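Local coordinates for cobalt-precorrin-5B C(1)-methyltransferase (Archaeoglobus fulgidus, PDB 1SR8), which probably catalyses the S-adenosyl-L-methionine-dependent methylation of cobalt-precorrin-5B at C-1, giving cobalt-precorrin-6A on the anaerobic route to adenosylcobalamin, at residues G45-A50 and I104-E109; V89-F92 and F98-T101; I116-G121 and K129-S134. One frame throughout, in Å; residues are numbered along the deposited sequence.

Contact 1: residues G45-A50 and I104-E109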
# COMPACT_ATOMS: atom_id res chain seq x y z
N GLY A 45 7.55 -1.47 0.87
CA GLY A 45 8.27 -0.28 0.46
C GLY A 45 8.42 0.68 1.63
O GLY A 45 9.50 1.25 1.84
N THR A 46 7.36 0.86 2.40
CA THR A 46 7.42 1.77 3.54
C THR A 46 8.26 1.18 4.67
O THR A 46 8.95 1.90 5.38
CB THR A 46 6.03 2.08 4.08
OG1 THR A 46 5.29 2.82 3.10
CG2 THR A 46 6.14 2.90 5.36
N THR A 47 8.21 -0.14 4.82
CA THR A 47 8.97 -0.81 5.87
C THR A 47 10.45 -0.72 5.52
O THR A 47 11.29 -0.50 6.39
CB THR A 47 8.54 -2.28 6.00
OG1 THR A 47 7.14 -2.34 6.31
CG2 THR A 47 9.33 -2.97 7.11
N ALA A 48 10.76 -0.86 4.23
CA ALA A 48 12.14 -0.76 3.78
C ALA A 48 12.65 0.66 4.04
O ALA A 48 13.79 0.85 4.48
CB ALA A 48 12.22 -1.10 2.29
N SER A 49 11.81 1.65 3.76
CA SER A 49 12.18 3.04 3.97
C SER A 49 12.48 3.29 5.44
O SER A 49 13.47 3.96 5.77
CB SER A 49 11.05 3.97 3.52
OG SER A 49 10.89 3.93 2.12
N ALA A 50 11.63 2.77 6.31
CA ALA A 50 11.81 2.94 7.74
C ALA A 50 13.14 2.35 8.19
O ALA A 50 13.87 2.97 8.96
CB ALA A 50 10.65 2.30 8.51
N ILE A 104 6.83 -9.72 8.35
CA ILE A 104 8.14 -10.00 7.78
C ILE A 104 9.17 -8.94 8.19
O ILE A 104 8.89 -7.74 8.19
CB ILE A 104 8.06 -10.12 6.24
CG1 ILE A 104 9.15 -11.07 5.74
CG2 ILE A 104 8.22 -8.74 5.59
CD1 ILE A 104 8.89 -11.61 4.37
N ILE A 105 10.38 -9.38 8.54
CA ILE A 105 11.42 -8.46 8.96
C ILE A 105 12.26 -7.87 7.84
O ILE A 105 12.67 -8.57 6.91
CB ILE A 105 12.39 -9.13 9.95
CG1 ILE A 105 11.70 -9.39 11.29
CG2 ILE A 105 13.62 -8.26 10.16
CD1 ILE A 105 11.38 -8.13 12.06
N PHE A 106 12.53 -6.58 7.96
CA PHE A 106 13.37 -5.85 7.02
C PHE A 106 14.60 -5.36 7.78
O PHE A 106 14.47 -4.78 8.86
CB PHE A 106 12.64 -4.63 6.44
CG PHE A 106 11.87 -4.93 5.19
CD1 PHE A 106 12.37 -4.57 3.95
CD2 PHE A 106 10.65 -5.59 5.25
CE1 PHE A 106 11.68 -4.87 2.78
CE2 PHE A 106 9.95 -5.89 4.09
CZ PHE A 106 10.46 -5.53 2.86
N GLU A 107 15.78 -5.62 7.23
CA GLU A 107 17.00 -5.17 7.88
C GLU A 107 17.71 -4.18 6.97
O GLU A 107 17.74 -4.34 5.75
CB GLU A 107 17.94 -6.34 8.17
CG GLU A 107 17.36 -7.46 9.00
CD GLU A 107 18.43 -8.42 9.49
OE1 GLU A 107 19.36 -8.71 8.71
OE2 GLU A 107 18.33 -8.88 10.64
N ALA A 108 18.28 -3.15 7.59
CA ALA A 108 19.01 -2.11 6.88
C ALA A 108 20.36 -1.91 7.56
O ALA A 108 20.44 -1.80 8.79
CB ALA A 108 18.23 -0.80 6.87
N GLU A 109 21.41 -1.86 6.75
CA GLU A 109 22.75 -1.68 7.28
C GLU A 109 23.47 -0.56 6.53
O GLU A 109 23.49 -0.57 5.30
CB GLU A 109 23.53 -2.99 7.11
CG GLU A 109 24.94 -2.96 7.67
CD GLU A 109 25.04 -3.65 9.01
OE1 GLU A 109 25.51 -3.01 9.98
OE2 GLU A 109 24.66 -4.84 9.09
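Phe106 meets Thr47 and Ala48 where helix 44-57 lies against the mixed sheet, its ring filling the space between strand 105-111 and the helix backbone. The phenylalanine's CB points toward the helix, and its CG stands anti to the carbonyl carbon (chi1 -90°), beside the backbone N, with the ring lying against Thr47 and Ala48. Thr47 meets the ring at its CD2 edge: its methyl CG2 comes to 3.5 Å from Phe106 CD2 and also packs on CG and CB. That methyl is anti to the threonine's backbone N, which carries it out toward the strand, and the two side chains cross at about a right angle. Ala48 takes the CD1-CE1 edge, with its CB 3.8 Å from Phe106 CE1 and its CA 3.8 Å from Phe106 CD1. Thr47 CB and the backbone N of Ala48 lie over one and the same face of the ring, the nitrogen near the rim and 4.0 Å above the plane. An alanine suits this place because its small side chain lets the aromatic ring come right up to the helix backbone. Threonine divides its two branches: the methyl serves the apolar ring, while OG1, beside its own backbone N, turns back to bond the carbonyl O of Thr43 in the preceding turn. Farther along the strand, Ala108 faces Ala51 and Ala55 of the same helix, and Ala48 also reaches Ile139 of helix 133-149, which continues the apolar layer. All three touching residues are buried, and the seam between them is held by van der Waals contact alone; its hold therefore rests on the fit of the ring to two methyl groups and the helix backbone at Ala48, with the hydroxyl of Thr47 bonded to Thr43 O.

Contact 2: residues V89-F92 and F98-T101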
# COMPACT_ATOMS: atom_id res chain seq x y z
N VAL A 89 13.18 -3.77 11.14
CA VAL A 89 11.80 -3.27 11.16
C VAL A 89 10.85 -4.34 10.65
O VAL A 89 11.10 -4.96 9.63
CB VAL A 89 11.64 -2.02 10.28
CG1 VAL A 89 10.25 -1.44 10.46
CG2 VAL A 89 12.69 -0.99 10.63
N ARG A 90 9.75 -4.54 11.37
CA ARG A 90 8.78 -5.55 10.98
C ARG A 90 7.60 -4.89 10.29
O ARG A 90 7.08 -3.87 10.75
CB ARG A 90 8.30 -6.31 12.23
CG ARG A 90 7.55 -7.62 11.97
CD ARG A 90 7.08 -8.27 13.29
NE ARG A 90 8.17 -8.72 14.15
CZ ARG A 90 8.90 -9.81 13.93
NH1 ARG A 90 8.66 -10.58 12.88
NH2 ARG A 90 9.88 -10.14 14.76
N LYS A 91 7.19 -5.45 9.16
CA LYS A 91 6.04 -4.92 8.44
C LYS A 91 4.75 -5.38 9.12
O LYS A 91 4.66 -6.51 9.59
CB LYS A 91 6.02 -5.44 7.00
CG LYS A 91 4.64 -5.33 6.39
CD LYS A 91 4.55 -5.86 4.99
CE LYS A 91 3.10 -5.85 4.55
NZ LYS A 91 2.90 -6.37 3.18
N PHE A 92 3.77 -4.49 9.17
CA PHE A 92 2.47 -4.86 9.73
C PHE A 92 1.41 -4.57 8.69
O PHE A 92 1.50 -3.58 7.97
CB PHE A 92 2.19 -4.11 11.04
CG PHE A 92 2.12 -2.61 10.92
CD1 PHE A 92 0.95 -1.99 10.50
CD2 PHE A 92 3.20 -1.82 11.29
CE1 PHE A 92 0.85 -0.60 10.45
CE2 PHE A 92 3.12 -0.43 11.25
CZ PHE A 92 1.94 0.19 10.83
N PHE A 98 -5.56 -11.23 5.55
CA PHE A 98 -4.39 -12.07 5.34
C PHE A 98 -3.39 -11.61 4.28
O PHE A 98 -3.61 -11.76 3.08
CB PHE A 98 -4.77 -13.51 5.01
CG PHE A 98 -3.57 -14.39 4.81
CD1 PHE A 98 -2.68 -14.61 5.86
CD2 PHE A 98 -3.29 -14.93 3.56
CE1 PHE A 98 -1.51 -15.35 5.66
CE2 PHE A 98 -2.13 -15.67 3.34
CZ PHE A 98 -1.23 -15.88 4.40
N ASP A 99 -2.28 -11.07 4.75
CA ASP A 99 -1.21 -10.58 3.90
C ASP A 99 -0.02 -11.50 4.16
O ASP A 99 0.54 -11.50 5.26
CB ASP A 99 -0.88 -9.14 4.31
CG ASP A 99 0.20 -8.53 3.46
OD1 ASP A 99 0.93 -9.26 2.77
OD2 ASP A 99 0.33 -7.29 3.51
N VAL A 100 0.38 -12.29 3.17
CA VAL A 100 1.48 -13.24 3.34
C VAL A 100 2.79 -12.69 3.90
O VAL A 100 3.56 -13.45 4.49
CB VAL A 100 1.77 -13.99 2.02
CG1 VAL A 100 2.30 -13.03 0.98
CG2 VAL A 100 2.75 -15.11 2.27
N THR A 101 3.05 -11.40 3.72
CA THR A 101 4.29 -10.81 4.23
C THR A 101 4.08 -10.00 5.50
O THR A 101 4.97 -9.26 5.93
CB THR A 101 5.00 -9.90 3.19
OG1 THR A 101 4.14 -8.83 2.80
CG2 THR A 101 5.38 -10.71 1.97
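This is a largely buried salt bridge between Lys91 and Asp99, reinforced by the hydroxyl of Thr101, joining the chain just past the end of strand 86-90 to the loop that leads on to strand 105-111. Lys91 sends its side chain toward the loop with CG anti to the backbone N (chi1 159°) and every later bond extended, so that the ammonium reaches two oxygens. NZ lies 2.7 Å from Asp99 OD2, approaching on the syn side but 28° out of the carboxylate plane, and it donates a second bond, 2.8 Å long, to Thr101 OG1. The lysine's methylenes run beside Thr101, with CD 3.6 Å from Thr101 O. Asp99 is well suited to its post because its other oxygen shapes the loop: OD1 accepts from Thr101 N at 3.2 Å, closing an Asx turn, with the donor above the carboxylate plane. OD2 has a further partner in Ser93 OG. A methionine in place of Lys91 would probably leave the Asp99 carboxylate without its countercharge and Thr101 OG1 without its ammonium donor. The Lys91 side chain also touches Thr44 and Thr47 of helix 44-57, while Val190 of strand 189-190 touches both Lys91 and Asp99.

Contact 3: residues I116-G121 and K129-S134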
# COMPACT_ATOMS: atom_id res chain seq x y z
N ILE A 116 21.65 3.20 -2.32
CA ILE A 116 20.66 2.28 -1.76
C ILE A 116 20.84 0.92 -2.43
O ILE A 116 20.70 0.80 -3.64
CB ILE A 116 19.21 2.75 -2.03
CG1 ILE A 116 18.93 4.06 -1.28
CG2 ILE A 116 18.23 1.66 -1.66
CD1 ILE A 116 19.07 3.94 0.22
N PHE A 117 21.13 -0.10 -1.64
CA PHE A 117 21.34 -1.43 -2.20
C PHE A 117 20.42 -2.44 -1.55
O PHE A 117 20.02 -2.28 -0.39
CB PHE A 117 22.81 -1.83 -2.00
CG PHE A 117 23.78 -0.74 -2.40
CD1 PHE A 117 23.96 -0.41 -3.74
CD2 PHE A 117 24.45 0.01 -1.43
CE1 PHE A 117 24.81 0.64 -4.12
CE2 PHE A 117 25.30 1.06 -1.78
CZ PHE A 117 25.47 1.38 -3.13
N PHE A 118 20.10 -3.49 -2.30
CA PHE A 118 19.21 -4.54 -1.83
C PHE A 118 19.94 -5.88 -1.75
O PHE A 118 20.52 -6.34 -2.74
CB PHE A 118 18.01 -4.62 -2.76
CG PHE A 118 17.23 -3.34 -2.84
CD1 PHE A 118 16.33 -3.00 -1.83
CD2 PHE A 118 17.47 -2.42 -3.86
CE1 PHE A 118 15.69 -1.76 -1.83
CE2 PHE A 118 16.83 -1.18 -3.87
CZ PHE A 118 15.94 -0.84 -2.86
N GLY A 119 19.91 -6.51 -0.58
CA GLY A 119 20.60 -7.78 -0.41
C GLY A 119 19.77 -9.04 -0.43
O GLY A 119 18.85 -9.19 -1.22
N ARG A 120 20.11 -9.95 0.47
CA ARG A 120 19.42 -11.23 0.59
C ARG A 120 17.94 -11.08 0.92
O ARG A 120 17.56 -10.17 1.65
CB ARG A 120 20.08 -12.09 1.68
CG ARG A 120 19.91 -11.51 3.07
CD ARG A 120 20.33 -12.50 4.16
NE ARG A 120 20.05 -11.98 5.49
CZ ARG A 120 20.56 -10.86 6.00
NH1 ARG A 120 21.41 -10.12 5.28
NH2 ARG A 120 20.23 -10.47 7.22
N GLY A 121 17.12 -11.98 0.38
CA GLY A 121 15.70 -11.95 0.65
C GLY A 121 14.89 -11.12 -0.32
O GLY A 121 13.66 -11.20 -0.33
N LYS A 129 16.90 -6.12 -9.20
CA LYS A 129 16.17 -6.30 -7.94
C LYS A 129 14.69 -5.95 -8.09
O LYS A 129 14.34 -4.94 -8.69
CB LYS A 129 16.81 -5.46 -6.84
CG LYS A 129 18.11 -6.05 -6.28
CD LYS A 129 17.82 -7.31 -5.45
CE LYS A 129 19.10 -7.94 -4.87
NZ LYS A 129 18.77 -9.05 -3.93
N ALA A 130 13.83 -6.81 -7.55
CA ALA A 130 12.39 -6.64 -7.61
C ALA A 130 11.83 -5.56 -6.67
O ALA A 130 11.17 -5.87 -5.69
CB ALA A 130 11.70 -7.98 -7.35
N VAL A 131 12.11 -4.30 -7.00
CA VAL A 131 11.64 -3.14 -6.23
C VAL A 131 10.82 -2.28 -7.20
O VAL A 131 11.37 -1.75 -8.17
CB VAL A 131 12.82 -2.31 -5.69
CG1 VAL A 131 12.30 -1.17 -4.82
CG2 VAL A 131 13.79 -3.20 -4.92
N SER A 132 9.53 -2.12 -6.96
CA SER A 132 8.69 -1.34 -7.86
C SER A 132 9.14 0.12 -7.93
O SER A 132 9.90 0.60 -7.09
CB SER A 132 7.23 -1.40 -7.43
OG SER A 132 6.99 -0.58 -6.31
N ARG A 133 8.65 0.82 -8.95
CA ARG A 133 8.98 2.22 -9.16
C ARG A 133 8.60 3.06 -7.95
O ARG A 133 9.41 3.83 -7.45
CB ARG A 133 8.25 2.75 -10.41
CG ARG A 133 8.26 4.27 -10.59
CD ARG A 133 7.61 4.65 -11.92
NE ARG A 133 7.52 6.09 -12.16
CZ ARG A 133 6.67 6.90 -11.55
NH1 ARG A 133 5.83 6.43 -10.64
NH2 ARG A 133 6.63 8.19 -11.88
N SER A 134 7.36 2.89 -7.49
CA SER A 134 6.85 3.64 -6.33
C SER A 134 7.72 3.43 -5.11
O SER A 134 8.10 4.39 -4.44
CB SER A 134 5.43 3.20 -6.00
OG SER A 134 4.56 3.45 -7.08
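Val131 presses its CG2 methyl onto the face of the Phe118 ring, and this is the tightly packed half of the contact. CG2 sits 3.6 Å from the ring centroid and only 6° off the ring normal, a CH-pi contact almost exactly over the centre, so all six ring carbons lie at similar distances from it. The two side chains come from opposite directions. In Val131, CG1 is anti to the backbone N (chi1 -176°), which leaves CG2 anti to the carbonyl carbon and aimed at the ring, while CG1 stays near the rim at 4.1 Å from Phe118 CZ. A branched valine suits this place, offering one methyl to the face and the other to the rim. Ile139 of helix 133-149, Ile158 of the neighbouring strand and Ile183 also touch the phenylalanine side chain.

Lys129 makes the peripheral, more polar part, at the partly exposed rim of the contact. Its chain bends at chi2, which takes its methylenes past Phe118 CB, 3.8 Å from Lys129 CG, and past the Phe118 carbonyl, whose O is 3.0 Å from Lys129 CE. Beyond the strand's end NZ gives a hydrogen bond of 2.7 Å to Gly119 O, arriving 38° out of the carbonyl plane, and another to Val122 O. Gly119 thus contributes its carbonyl O. Just beyond Val131, Ser132 is the N-cap of helix 133-149, its OG bonding the N of Ala135.

The four touching residues are all partly exposed, and their chemistry divides accordingly: apolar packing through Phe118 and Val131 joins the strand to the segment leading into helix 133-149, whereas the lysine ammonium, gripped by two backbone carbonyls, holds the segment after strand 115-118, where the peptide oxygens probably stabilise its positive charge.

In the fold
Contacts 1, 2 and 3 all reach the six-stranded mixed sheet. Contact 2 is nested within the loop that contact 1 closes, and contact 3 follows both in the chain. Contacts 1 and 2 lie about 11 Å apart between centres, joined directly by backbone bonding between the adjacent, interior, antiparallel strands 86-90 and 105-111. Contact 3, at the outer strand 115-118, is also about 11 Å from contact 1, linked to it by the Glu107–Arg120 salt bridge, but about 17 Å from contact 2, centre to centre. Helix 44-57 serves contacts 1 and 2; helix 133-149 begins within contact 3 and touches Ala48 of contact 1. Both helices thus pack on one part of the CbiD family region.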